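Local coordinates for protein putative oxidoreductase yhhX (Escherichia coli K-12, PDB 3F4L) that is a putative oxidoreductase of the Gfo/Idh/MocA family, probably a nucleotide-dependent dehydrogenase that may act on scyllo-inositol with NADP+, at residues Y155-A160 against T225-K230; D169-G174 against N205-F210; D181-L186 against A212-G217; V193-R198 against L326-R331. One frame throughout, in Å; residues are numbered along the deposited sequence.

Contact 1: Y155-A160 against T225-K230; sequences YYRPVA and TSHLVK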
loop_
_atom_site.group_PDB
_atom_site.type_symbol
_atom_site.label_atom_id
_atom_site.label_comp_id
_atom_site.label_asym_id
_atom_site.label_seq_id
_atom_site.Cartn_x
_atom_site.Cartn_y
_atom_site.Cartn_z
ATOM N N TYR A 155 -12.168 1.725 -8.544
ATOM C CA TYR A 155 -12.919 2.164 -9.729
ATOM C C TYR A 155 -12.289 3.441 -10.248
ATOM O O TYR A 155 -11.442 4.046 -9.591
ATOM C CB TYR A 155 -14.357 2.571 -9.384
ATOM C CG TYR A 155 -15.236 1.521 -8.762
ATOM C CD1 TYR A 155 -15.827 0.527 -9.541
ATOM C CD2 TYR A 155 -15.512 1.545 -7.395
ATOM C CE1 TYR A 155 -16.678 -0.414 -8.976
ATOM C CE2 TYR A 155 -16.364 0.605 -6.817
ATOM C CZ TYR A 155 -16.942 -0.369 -7.615
ATOM O OH TYR A 155 -17.785 -1.305 -7.055
ATOM N N TYR A 156 -12.724 3.850 -11.435
ATOM C CA TYR A 156 -12.322 5.142 -11.968
ATOM C C TYR A 156 -13.654 5.782 -12.333
ATOM O O TYR A 156 -14.156 5.607 -13.449
ATOM C CB TYR A 156 -11.429 5.078 -13.212
ATOM C CG TYR A 156 -11.044 6.497 -13.609
ATOM C CD1 TYR A 156 -10.165 7.247 -12.816
ATOM C CD2 TYR A 156 -11.655 7.130 -14.694
ATOM C CE1 TYR A 156 -9.913 8.598 -13.088
ATOM C CE2 TYR A 156 -11.408 8.479 -14.980
ATOM C CZ TYR A 156 -10.538 9.205 -14.172
ATOM O OH TYR A 156 -10.293 10.529 -14.453
ATOM N N ARG A 157 -14.239 6.469 -11.354
ATOM C CA ARG A 157 -15.520 7.169 -11.484
ATOM C C ARG A 157 -15.275 8.533 -10.850
ATOM O O ARG A 157 -15.651 8.775 -9.705
ATOM C CB ARG A 157 -16.618 6.428 -10.713
ATOM C CG ARG A 157 -16.995 5.078 -11.292
ATOM C CD ARG A 157 -17.968 4.303 -10.389
ATOM N NE ARG A 157 -18.369 3.044 -11.017
ATOM C CZ ARG A 157 -18.982 2.046 -10.387
ATOM N NH1 ARG A 157 -19.275 2.150 -9.093
ATOM N NH2 ARG A 157 -19.293 0.936 -11.049
ATOM N N PRO A 158 -14.628 9.441 -11.589
ATOM C CA PRO A 158 -14.304 10.790 -11.122
ATOM C C PRO A 158 -15.458 11.721 -10.760
ATOM O O PRO A 158 -15.263 12.669 -9.995
ATOM C CB PRO A 158 -13.448 11.346 -12.259
ATOM C CG PRO A 158 -14.035 10.688 -13.456
ATOM C CD PRO A 158 -14.205 9.261 -12.990
ATOM N N VAL A 159 -16.646 11.464 -11.300
ATOM C CA VAL A 159 -17.797 12.318 -11.019
ATOM C C VAL A 159 -18.660 11.797 -9.880
ATOM O O VAL A 159 -19.107 10.654 -9.889
ATOM C CB VAL A 159 -18.690 12.494 -12.265
ATOM C CG1 VAL A 159 -19.900 13.365 -11.919
ATOM C CG2 VAL A 159 -17.893 13.139 -13.389
ATOM N N ALA A 160 -18.886 12.652 -8.892
ATOM C CA ALA A 160 -19.694 12.298 -7.739
ATOM C C ALA A 160 -20.609 13.473 -7.448
ATOM O O ALA A 160 -20.159 14.519 -6.981
ATOM C CB ALA A 160 -18.799 12.012 -6.525
ATOM N N THR A 225 -9.696 0.920 -1.148
ATOM C CA THR A 225 -10.488 1.228 -2.328
ATOM C C THR A 225 -10.433 2.720 -2.594
ATOM O O THR A 225 -10.252 3.530 -1.687
ATOM C CB THR A 225 -11.986 0.836 -2.199
ATOM O OG1 THR A 225 -12.730 1.936 -1.665
ATOM C CG2 THR A 225 -12.163 -0.382 -1.337
ATOM N N SER A 226 -10.597 3.072 -3.857
ATOM C CA SER A 226 -10.589 4.461 -4.271
ATOM C C SER A 226 -11.410 4.508 -5.539
ATOM O O SER A 226 -11.476 3.515 -6.264
ATOM C CB SER A 226 -9.160 4.922 -4.564
ATOM O OG SER A 226 -9.150 6.209 -5.154
ATOM N N HIS A 227 -12.062 5.639 -5.793
ATOM C CA HIS A 227 -12.842 5.787 -7.018
ATOM C C HIS A 227 -12.005 6.565 -8.026
ATOM O O HIS A 227 -12.528 7.059 -9.025
ATOM C CB HIS A 227 -14.153 6.542 -6.751
ATOM C CG HIS A 227 -15.162 5.749 -5.977
ATOM N ND1 HIS A 227 -14.980 5.398 -4.655
ATOM C CD2 HIS A 227 -16.357 5.229 -6.344
ATOM C CE1 HIS A 227 -16.021 4.698 -4.242
ATOM N NE2 HIS A 227 -16.872 4.581 -5.248
ATOM N N LEU A 228 -10.702 6.678 -7.762
ATOM C CA LEU A 228 -9.818 7.419 -8.660
ATOM C C LEU A 228 -8.573 6.620 -9.041
ATOM O O LEU A 228 -7.453 7.030 -8.761
ATOM C CB LEU A 228 -9.419 8.744 -8.004
ATOM C CG LEU A 228 -10.575 9.718 -7.747
ATOM C CD1 LEU A 228 -10.079 10.890 -6.914
ATOM C CD2 LEU A 228 -11.149 10.197 -9.090
ATOM N N VAL A 229 -8.790 5.480 -9.686
ATOM C CA VAL A 229 -7.704 4.605 -10.104
ATOM C C VAL A 229 -7.889 4.276 -11.583
ATOM O O VAL A 229 -8.645 3.380 -11.944
ATOM C CB VAL A 229 -7.695 3.301 -9.253
ATOM C CG1 VAL A 229 -6.650 2.312 -9.770
ATOM C CG2 VAL A 229 -7.422 3.647 -7.804
ATOM N N LYS A 230 -7.198 5.021 -12.434
ATOM C CA LYS A 230 -7.296 4.820 -13.874
ATOM C C LYS A 230 -6.613 3.529 -14.299
ATOM O O LYS A 230 -7.105 2.816 -15.164
ATOM C CB LYS A 230 -6.696 6.016 -14.608
ATOM C CG LYS A 230 -7.001 6.035 -16.098
ATOM C CD LYS A 230 -8.513 6.092 -16.359
ATOM C CE LYS A 230 -8.802 6.259 -17.849
ATOM N NZ LYS A 230 -10.250 6.393 -18.161
#
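Three backbone hydrogen bonds tie 155-160 to 225-230. Tyr155 N meets Ser226 O nearly along the C=O axis, at 3.0 Å. Val229 N gives its hydrogen to Tyr155 O in the carbonyl plane, also at 3.0 Å, and Arg157 N reaches His227 O at 2.9 Å from above that carbonyl's plane. The Tyr156 ring is sandwiched: Lys230 CD sits 3.8 Å from the ring centroid, a CH-pi contact over one face, while Pro158 CD covers the opposite face. Tyr155 and His227 run side by side, their rings oblique, with Tyr155 CD2 over one face of the imidazole, 3.9 Å from His227 CD2. Arg157 NH1 lies over the centre of one Tyr155 face. Further out, Ser226 OG accepts from Leu228 N at 3.1 Å and shapes the bend, and Asp208 O takes a hydrogen bond from His227 ND1. Tyr156 OH bonds to the backbone O of Lys241, and Lys230 NZ to Thr286 OG1, both of the second subunit, placing the contact at the dimer interface. The arrangement is a single beta bridge, Tyr156 with Leu228, joining two loops beyond sheet strands 146-152 and 219-225, with an ST turn at Ser226.

Contact 2: D169-G174 against N205-F210; sequences DGAFYG and NPDDTF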
loop_
_atom_site.group_PDB
_atom_site.type_symbol
_atom_site.label_atom_id
_atom_site.label_comp_id
_atom_site.label_asym_id
_atom_site.label_seq_id
_atom_site.Cartn_x
_atom_site.Cartn_y
_atom_site.Cartn_z
ATOM N N ASP A 169 -22.786 5.886 5.134
ATOM C CA ASP A 169 -23.105 5.957 3.709
ATOM C C ASP A 169 -21.848 5.957 2.840
ATOM O O ASP A 169 -21.934 5.937 1.613
ATOM C CB ASP A 169 -23.903 7.230 3.422
ATOM C CG ASP A 169 -25.099 7.381 4.335
ATOM O OD1 ASP A 169 -26.013 6.532 4.264
ATOM O OD2 ASP A 169 -25.122 8.345 5.129
ATOM N N GLY A 170 -20.688 5.980 3.481
ATOM C CA GLY A 170 -19.439 6.015 2.739
ATOM C C GLY A 170 -18.962 4.693 2.182
ATOM O O GLY A 170 -19.588 3.651 2.385
ATOM N N ALA A 171 -17.826 4.745 1.490
ATOM C CA ALA A 171 -17.223 3.575 0.872
ATOM C C ALA A 171 -16.677 2.558 1.872
ATOM O O ALA A 171 -16.700 1.353 1.603
ATOM C CB ALA A 171 -16.104 4.017 -0.084
ATOM N N PHE A 172 -16.176 3.038 3.008
ATOM C CA PHE A 172 -15.630 2.148 4.027
ATOM C C PHE A 172 -16.697 1.185 4.545
ATOM O O PHE A 172 -16.482 -0.027 4.585
ATOM C CB PHE A 172 -15.024 2.959 5.178
ATOM C CG PHE A 172 -14.187 2.134 6.122
ATOM C CD1 PHE A 172 -13.396 1.098 5.641
ATOM C CD2 PHE A 172 -14.165 2.415 7.483
ATOM C CE1 PHE A 172 -12.591 0.353 6.503
ATOM C CE2 PHE A 172 -13.363 1.676 8.352
ATOM C CZ PHE A 172 -12.577 0.649 7.863
ATOM N N TYR A 173 -17.860 1.712 4.919
ATOM C CA TYR A 173 -18.943 0.847 5.380
ATOM C C TYR A 173 -19.483 0.068 4.185
ATOM O O TYR A 173 -19.744 -1.131 4.274
ATOM C CB TYR A 173 -20.085 1.667 5.993
ATOM C CG TYR A 173 -20.018 1.829 7.502
ATOM C CD1 TYR A 173 -19.135 2.737 8.101
ATOM C CD2 TYR A 173 -20.831 1.060 8.330
ATOM C CE1 TYR A 173 -19.072 2.864 9.499
ATOM C CE2 TYR A 173 -20.778 1.174 9.713
ATOM C CZ TYR A 173 -19.901 2.069 10.292
ATOM O OH TYR A 173 -19.852 2.139 11.660
ATOM N N GLY A 174 -19.631 0.762 3.062
ATOM C CA GLY A 174 -20.175 0.152 1.858
ATOM C C GLY A 174 -19.401 -0.999 1.240
ATOM O O GLY A 174 -19.969 -2.062 0.985
ATOM N N ASN A 205 -19.621 14.990 0.210
ATOM C CA ASN A 205 -20.030 13.593 0.393
ATOM C C ASN A 205 -19.247 12.773 1.425
ATOM O O ASN A 205 -18.169 13.166 1.872
ATOM C CB ASN A 205 -19.941 12.851 -0.950
ATOM C CG ASN A 205 -20.837 13.452 -2.010
ATOM O OD1 ASN A 205 -21.521 14.441 -1.768
ATOM N ND2 ASN A 205 -20.835 12.855 -3.192
ATOM N N PRO A 206 -19.801 11.615 1.823
ATOM C CA PRO A 206 -19.131 10.742 2.791
ATOM C C PRO A 206 -17.869 10.207 2.087
ATOM O O PRO A 206 -17.705 10.394 0.882
ATOM C CB PRO A 206 -20.164 9.643 3.032
ATOM C CG PRO A 206 -21.478 10.375 2.844
ATOM C CD PRO A 206 -21.194 11.183 1.603
ATOM N N ASP A 207 -16.989 9.545 2.829
ATOM C CA ASP A 207 -15.752 9.010 2.261
ATOM C C ASP A 207 -15.950 8.136 1.020
ATOM O O ASP A 207 -16.914 7.377 0.924
ATOM C CB ASP A 207 -15.011 8.194 3.316
ATOM C CG ASP A 207 -15.736 6.905 3.668
ATOM O OD1 ASP A 207 -16.756 6.964 4.394
ATOM O OD2 ASP A 207 -15.289 5.830 3.202
ATOM N N ASP A 208 -15.020 8.246 0.075
ATOM C CA ASP A 208 -15.054 7.452 -1.153
ATOM C C ASP A 208 -13.687 6.827 -1.374
ATOM O O ASP A 208 -13.413 6.242 -2.422
ATOM C CB ASP A 208 -15.401 8.330 -2.364
ATOM C CG ASP A 208 -14.386 9.439 -2.595
ATOM O OD1 ASP A 208 -13.325 9.454 -1.930
ATOM O OD2 ASP A 208 -14.654 10.303 -3.456
ATOM N N THR A 209 -12.837 6.955 -0.367
ATOM C CA THR A 209 -11.475 6.452 -0.426
ATOM C C THR A 209 -11.067 5.957 0.955
ATOM O O THR A 209 -11.294 6.647 1.948
ATOM C CB THR A 209 -10.517 7.587 -0.819
ATOM O OG1 THR A 209 -11.029 8.253 -1.979
ATOM C CG2 THR A 209 -9.116 7.048 -1.099
ATOM N N PHE A 210 -10.480 4.769 1.023
ATOM C CA PHE A 210 -10.041 4.255 2.303
ATOM C C PHE A 210 -8.975 3.191 2.188
ATOM O O PHE A 210 -8.828 2.540 1.155
ATOM C CB PHE A 210 -11.222 3.694 3.113
ATOM C CG PHE A 210 -11.765 2.387 2.600
ATOM C CD1 PHE A 210 -12.893 2.352 1.789
ATOM C CD2 PHE A 210 -11.151 1.186 2.936
ATOM C CE1 PHE A 210 -13.399 1.144 1.321
ATOM C CE2 PHE A 210 -11.650 -0.030 2.469
ATOM C CZ PHE A 210 -12.773 -0.054 1.664
HETATM O O HOH W 1 -17.955 4.390 5.299
#
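Asp207 holds CG between its backbone N and carbonyl carbon (chi1 69°), and this crowded torsion turns the carboxylate toward the start of helix 171-187. Phe210 adopts the same kind of position (chi1 73°), bringing its ring against Ala171 and Phe172, whereas Phe172 sends CG anti to its own N (chi1 -168°), so that the two phenyl side chains cross at about a right angle. Asp207 then grips the helix start with two acceptors. Its backbone O takes the hydrogen of Ala171 N at 2.8 Å, the donor standing above the carbonyl plane, and its OD2 receives Phe172 N at 2.9 Å on the syn lone pair. The other oxygen, OD1, accepts from a water at 3.0 Å that in turn takes the hydrogen of Tyr173 N, extending the carboxylate's hold by one residue. A negative group beside these N-H groups should be favoured by the helix dipole and may be kept ionised. Gly170, at the N-cap position, brings its CA within 3.3 Å of Asp207 OD1, so there is little room on this side of the backbone. Phe172 CD1 rests over a face of the Phe210 ring, 3.5 Å from Phe210 CD2, and Ala171 O lies 3.3 Å from Phe210 CE1. Ala171 CB packs on the Asp208 backbone, where Asp208 and Thr209 form a classic beta bulge opposite Arg198. The helix start is thus set on the entry to strand 209-216, with Ile197 of strand 192-198 and Leu329 of helix 319-331 also packing on Phe172, and Val223 of strand 219-225 on Phe210.

Contact 3: D181-L186 against A212-G217; sequences DQIISL and AQLFYG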
loop_
_atom_site.group_PDB
_atom_site.type_symbol
_atom_site.label_atom_id
_atom_site.label_comp_id
_atom_site.label_asym_id
_atom_site.label_seq_id
_atom_site.Cartn_x
_atom_site.Cartn_y
_atom_site.Cartn_z
ATOM N N ASP A 181 -14.024 -8.427 5.605
ATOM C CA ASP A 181 -14.566 -9.730 5.989
ATOM C C ASP A 181 -13.691 -10.854 5.424
ATOM O O ASP A 181 -13.448 -11.859 6.094
ATOM C CB ASP A 181 -15.990 -9.904 5.467
ATOM C CG ASP A 181 -16.512 -11.309 5.680
ATOM O OD1 ASP A 181 -16.869 -11.651 6.834
ATOM O OD2 ASP A 181 -16.550 -12.077 4.696
ATOM N N GLN A 182 -13.216 -10.685 4.192
ATOM C CA GLN A 182 -12.358 -11.703 3.580
ATOM C C GLN A 182 -11.077 -11.864 4.400
ATOM O O GLN A 182 -10.634 -12.980 4.661
ATOM C CB GLN A 182 -11.990 -11.304 2.149
ATOM C CG GLN A 182 -13.162 -11.275 1.189
ATOM C CD GLN A 182 -12.760 -10.851 -0.214
ATOM O OE1 GLN A 182 -11.979 -9.922 -0.385
ATOM N NE2 GLN A 182 -13.320 -11.521 -1.229
ATOM N N ILE A 183 -10.475 -10.743 4.800
ATOM C CA ILE A 183 -9.238 -10.800 5.578
ATOM C C ILE A 183 -9.510 -11.448 6.932
ATOM O O ILE A 183 -8.747 -12.296 7.403
ATOM C CB ILE A 183 -8.627 -9.378 5.792
ATOM C CG1 ILE A 183 -8.223 -8.774 4.449
ATOM C CG2 ILE A 183 -7.420 -9.458 6.715
ATOM C CD1 ILE A 183 -7.347 -9.704 3.587
ATOM N N ILE A 184 -10.610 -11.054 7.554
ATOM C CA ILE A 184 -10.973 -11.608 8.849
ATOM C C ILE A 184 -11.222 -13.123 8.762
ATOM O O ILE A 184 -10.828 -13.868 9.657
ATOM C CB ILE A 184 -12.217 -10.860 9.418
ATOM C CG1 ILE A 184 -11.798 -9.446 9.840
ATOM C CG2 ILE A 184 -12.820 -11.622 10.571
ATOM C CD1 ILE A 184 -12.943 -8.492 10.061
ATOM N N SER A 185 -11.854 -13.584 7.683
ATOM C CA SER A 185 -12.115 -15.014 7.540
ATOM C C SER A 185 -10.806 -15.806 7.429
ATOM O O SER A 185 -10.775 -16.992 7.733
ATOM C CB SER A 185 -12.975 -15.290 6.302
ATOM O OG SER A 185 -12.184 -15.232 5.119
ATOM N N LEU A 186 -9.728 -15.159 6.994
ATOM C CA LEU A 186 -8.432 -15.837 6.848
ATOM C C LEU A 186 -7.565 -15.778 8.093
ATOM O O LEU A 186 -6.920 -16.761 8.462
ATOM C CB LEU A 186 -7.596 -15.204 5.724
ATOM C CG LEU A 186 -8.113 -15.154 4.290
ATOM C CD1 LEU A 186 -7.125 -14.385 3.406
ATOM C CD2 LEU A 186 -8.304 -16.566 3.784
ATOM N N ALA A 212 -7.469 0.366 5.104
ATOM C CA ALA A 212 -7.448 -0.140 6.461
ATOM C C ALA A 212 -6.323 -1.154 6.518
ATOM O O ALA A 212 -6.176 -1.982 5.622
ATOM C CB ALA A 212 -8.775 -0.799 6.809
ATOM N N GLN A 213 -5.516 -1.064 7.565
ATOM C CA GLN A 213 -4.398 -1.974 7.748
ATOM C C GLN A 213 -4.637 -2.758 9.021
ATOM O O GLN A 213 -4.708 -2.185 10.111
ATOM C CB GLN A 213 -3.091 -1.191 7.841
ATOM C CG GLN A 213 -2.824 -0.351 6.599
ATOM C CD GLN A 213 -1.439 0.264 6.571
ATOM O OE1 GLN A 213 -1.038 0.852 5.566
ATOM N NE2 GLN A 213 -0.701 0.134 7.670
ATOM N N LEU A 214 -4.789 -4.068 8.874
ATOM C CA LEU A 214 -5.037 -4.939 10.012
ATOM C C LEU A 214 -3.761 -5.681 10.363
ATOM O O LEU A 214 -3.184 -6.368 9.519
ATOM C CB LEU A 214 -6.152 -5.935 9.681
ATOM C CG LEU A 214 -7.576 -5.372 9.549
ATOM C CD1 LEU A 214 -7.648 -4.365 8.409
ATOM C CD2 LEU A 214 -8.552 -6.521 9.300
ATOM N N PHE A 215 -3.321 -5.550 11.610
ATOM C CA PHE A 215 -2.096 -6.210 12.032
ATOM C C PHE A 215 -2.336 -7.468 12.852
ATOM O O PHE A 215 -3.115 -7.465 13.794
ATOM C CB PHE A 215 -1.230 -5.237 12.836
ATOM C CG PHE A 215 -0.874 -3.986 12.091
ATOM C CD1 PHE A 215 -1.843 -3.029 11.820
ATOM C CD2 PHE A 215 0.430 -3.761 11.661
ATOM C CE1 PHE A 215 -1.529 -1.862 11.140
ATOM C CE2 PHE A 215 0.760 -2.599 10.976
ATOM C CZ PHE A 215 -0.223 -1.641 10.713
ATOM N N TYR A 216 -1.668 -8.551 12.469
ATOM C CA TYR A 216 -1.762 -9.815 13.196
ATOM C C TYR A 216 -0.320 -10.188 13.497
ATOM O O TYR A 216 0.350 -10.841 12.698
ATOM C CB TYR A 216 -2.421 -10.906 12.344
ATOM C CG TYR A 216 -3.824 -10.582 11.880
ATOM C CD1 TYR A 216 -4.047 -9.827 10.720
ATOM C CD2 TYR A 216 -4.935 -11.055 12.580
ATOM C CE1 TYR A 216 -5.343 -9.557 10.271
ATOM C CE2 TYR A 216 -6.235 -10.794 12.133
ATOM C CZ TYR A 216 -6.428 -10.046 10.975
ATOM O OH TYR A 216 -7.714 -9.812 10.514
ATOM N N GLY A 217 0.161 -9.749 14.653
ATOM C CA GLY A 217 1.538 -10.015 15.009
ATOM C C GLY A 217 2.395 -9.275 14.006
ATOM O O GLY A 217 2.228 -8.071 13.818
#
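Leu214 and Tyr216, on the same face of strand 212-216, both point toward helix 181-186, whose axis runs almost parallel to the strand (5°) at 10.7 Å. Between them they meet two successive isoleucines of the helix. Ile183 crosses both partners obliquely and touches with its CG2 branch, which stands anti to the backbone N: it comes 4.1 Å from Leu214 CD2 and 3.8 Å from Tyr216 OH. Tyr216 CE1 lies 4.1 Å from Ile183 CG2. Ile184 meets the tyrosine at about a right angle, its CG1 4.2 Å from Tyr216 OH, and it also approaches Leu214 CD2. The phenol tip therefore reaches the helix surface between the two isoleucines, and Tyr216 OH comes 4.1 Å from Ile184 CA. Ile183 also packs on Ala221 and Val223 of strand 219-225, while Ile184 reaches Glu321 and Thr324 of helix 319-331, so this is ordinary helix-on-sheet packing within the C-terminal alpha/beta domain. Aliphatic branches meet one another and the phenol ring and oxygen, by van der Waals contact alone, and the one hydroxyl brought into this buried layer is hydrogen-bonded to Gly188 O, just after the helix.

Contact 4: V193-R198 against L326-R331; sequences VAYDIR and LEILER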
loop_
_atom_site.group_PDB
_atom_site.type_symbol
_atom_site.label_atom_id
_atom_site.label_comp_id
_atom_site.label_asym_id
_atom_site.label_seq_id
_atom_site.Cartn_x
_atom_site.Cartn_y
_atom_site.Cartn_z
ATOM N N VAL A 193 -5.351 -1.689 14.187
ATOM C CA VAL A 193 -5.890 -1.257 12.905
ATOM C C VAL A 193 -5.469 0.178 12.630
ATOM O O VAL A 193 -5.600 1.042 13.492
ATOM C CB VAL A 193 -7.431 -1.316 12.861
ATOM C CG1 VAL A 193 -7.918 -0.815 11.503
ATOM C CG2 VAL A 193 -7.918 -2.744 13.089
ATOM N N ALA A 194 -4.934 0.423 11.438
ATOM C CA ALA A 194 -4.539 1.771 11.030
ATOM C C ALA A 194 -5.565 2.208 9.979
ATOM O O ALA A 194 -5.814 1.476 9.015
ATOM C CB ALA A 194 -3.134 1.767 10.408
ATOM N N TYR A 195 -6.140 3.394 10.159
ATOM C CA TYR A 195 -7.147 3.921 9.245
ATOM C C TYR A 195 -6.716 5.164 8.457
ATOM O O TYR A 195 -6.024 6.041 8.975
ATOM C CB TYR A 195 -8.431 4.310 9.996
ATOM C CG TYR A 195 -9.068 3.269 10.893
ATOM C CD1 TYR A 195 -8.763 3.207 12.251
ATOM C CD2 TYR A 195 -10.033 2.390 10.394
ATOM C CE1 TYR A 195 -9.406 2.303 13.092
ATOM C CE2 TYR A 195 -10.681 1.481 11.224
ATOM C CZ TYR A 195 -10.365 1.444 12.572
ATOM O OH TYR A 195 -11.009 0.545 13.398
ATOM N N ASP A 196 -7.165 5.218 7.206
ATOM C CA ASP A 196 -6.961 6.338 6.290
ATOM C C ASP A 196 -8.288 6.387 5.532
ATOM O O ASP A 196 -8.535 5.559 4.655
ATOM C CB ASP A 196 -5.822 6.074 5.297
ATOM C CG ASP A 196 -5.876 7.004 4.086
ATOM O OD1 ASP A 196 -6.212 8.198 4.266
ATOM O OD2 ASP A 196 -5.579 6.549 2.955
ATOM N N ILE A 197 -9.139 7.343 5.885
ATOM C CA ILE A 197 -10.452 7.477 5.266
ATOM C C ILE A 197 -10.631 8.904 4.740
ATOM O O ILE A 197 -10.665 9.861 5.518
ATOM C CB ILE A 197 -11.562 7.170 6.299
ATOM C CG1 ILE A 197 -11.319 5.793 6.933
ATOM C CG2 ILE A 197 -12.937 7.208 5.621
ATOM C CD1 ILE A 197 -12.236 5.475 8.117
ATOM N N ARG A 198 -10.760 9.039 3.422
ATOM C CA ARG A 198 -10.898 10.355 2.813
ATOM C C ARG A 198 -12.031 10.492 1.791
ATOM O O ARG A 198 -12.483 9.512 1.194
ATOM C CB ARG A 198 -9.574 10.752 2.149
ATOM C CG ARG A 198 -8.360 10.156 2.827
ATOM C CD ARG A 198 -7.086 10.972 2.614
ATOM N NE ARG A 198 -6.586 11.015 1.241
ATOM C CZ ARG A 198 -6.171 9.961 0.541
ATOM N NH1 ARG A 198 -6.202 8.745 1.068
ATOM N NH2 ARG A 198 -5.688 10.130 -0.684
ATOM N N LEU A 326 -17.810 -5.220 12.416
ATOM C CA LEU A 326 -18.584 -4.063 12.856
ATOM C C LEU A 326 -17.776 -3.128 13.752
ATOM O O LEU A 326 -17.868 -1.904 13.631
ATOM C CB LEU A 326 -19.836 -4.523 13.606
ATOM C CG LEU A 326 -21.052 -4.956 12.776
ATOM C CD1 LEU A 326 -20.619 -5.845 11.612
ATOM C CD2 LEU A 326 -22.032 -5.697 13.697
ATOM N N GLU A 327 -16.994 -3.700 14.661
ATOM C CA GLU A 327 -16.188 -2.891 15.572
ATOM C C GLU A 327 -15.123 -2.098 14.812
ATOM O O GLU A 327 -14.928 -0.905 15.060
ATOM C CB GLU A 327 -15.521 -3.783 16.619
ATOM C CG GLU A 327 -14.769 -3.027 17.683
ATOM C CD GLU A 327 -14.119 -3.948 18.695
ATOM O OE1 GLU A 327 -14.797 -4.870 19.191
ATOM O OE2 GLU A 327 -12.926 -3.743 19.004
ATOM N N ILE A 328 -14.440 -2.765 13.883
ATOM C CA ILE A 328 -13.407 -2.106 13.090
ATOM C C ILE A 328 -14.006 -0.948 12.284
ATOM O O ILE A 328 -13.446 0.144 12.246
ATOM C CB ILE A 328 -12.699 -3.114 12.140
ATOM C CG1 ILE A 328 -11.862 -4.103 12.977
ATOM C CG2 ILE A 328 -11.788 -2.362 11.165
ATOM C CD1 ILE A 328 -11.213 -5.255 12.185
ATOM N N LEU A 329 -15.152 -1.179 11.653
ATOM C CA LEU A 329 -15.796 -0.126 10.881
ATOM C C LEU A 329 -16.149 1.077 11.766
ATOM O O LEU A 329 -15.850 2.225 11.418
ATOM C CB LEU A 329 -17.062 -0.671 10.200
ATOM C CG LEU A 329 -16.813 -1.626 9.027
ATOM C CD1 LEU A 329 -18.124 -2.214 8.528
ATOM C CD2 LEU A 329 -16.106 -0.857 7.905
ATOM N N GLU A 330 -16.760 0.811 12.916
ATOM C CA GLU A 330 -17.153 1.878 13.837
ATOM C C GLU A 330 -15.975 2.694 14.332
ATOM O O GLU A 330 -16.003 3.921 14.302
ATOM C CB GLU A 330 -17.886 1.310 15.062
ATOM C CG GLU A 330 -19.174 0.560 14.763
ATOM C CD GLU A 330 -19.988 0.281 16.022
ATOM O OE1 GLU A 330 -19.405 -0.209 17.018
ATOM O OE2 GLU A 330 -21.212 0.549 16.012
ATOM N N ARG A 331 -14.936 2.008 14.797
ATOM C CA ARG A 331 -13.766 2.687 15.327
ATOM C C ARG A 331 -12.965 3.457 14.280
ATOM O O ARG A 331 -12.036 4.187 14.618
ATOM C CB ARG A 331 -12.874 1.686 16.069
ATOM C CG ARG A 331 -13.580 1.045 17.273
ATOM C CD ARG A 331 -12.584 0.404 18.234
ATOM N NE ARG A 331 -11.674 1.404 18.776
ATOM C CZ ARG A 331 -10.637 1.131 19.561
ATOM N NH1 ARG A 331 -10.370 -0.124 19.900
ATOM N NH2 ARG A 331 -9.867 2.118 20.008
#
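Helix 326-331 packs across strand 193-198 in the alpha/beta layering of the C-terminal domain, the axes crossing at -48° with a closest approach of 10.0 Å. Tyr195 has the largest share of the buried surface. Its CG stands anti to the carbonyl carbon (chi1 -53°), and the ring extends from the sheet so that its tip reaches the helix backbone at Ile328. The side chain of Ile328, the next most buried, crosses that of Tyr195 obliquely, CG2 4.0 Å from Tyr195 CE2, and its carbonyl O sits at the ring's edge, near the plane. On the same isoleucine, CG1 meets Val193 CG2 at 4.2 Å. Val193 also supports the tyrosine from its own strand, laying CG1 over one ring face. Arg331 crosses Tyr195 at about a right angle and touches with the base of its side chain, CB lying 3.5 Å from Tyr195 OH. The guanidinium leads elsewhere, to Thr342 O and a salt bridge with Glu334. Val341 of strand 339-342 flanks Val193, Tyr195 and Arg331, and Met180 of helix 171-187 packs against Ile328. Within this largely apolar join one polar bond stands out: Tyr195 OH donates to Ile328 O at 2.7 Å, in the carbonyl plane and on a lone pair.

Overall arrangement
All four contacts belong to the C-terminal alpha/beta domain. Contacts 2, 3 and 4 are buried between its large mixed sheet and the helices on it; contact 1 is partly exposed and joins loops beyond the strand ends. Contacts 1, 3 and 4 all touch the second subunit. Contacts 2 and 3 use opposite ends of the same pair, helix 171-187 and strand 209-216, with centres about 19 Å apart: the first combines N-H bonds to Asp207 with an aromatic pair, the second is van der Waals packing with no polar bond between its segments. Contact 4 brings in helix 319-331 on the adjoining strand 192-198, and Leu214 of contact 3 packs on its Ile328. Contacts 1 and 2 meet through Asp208 and His227, while backbone bonding dominates only in contact 1.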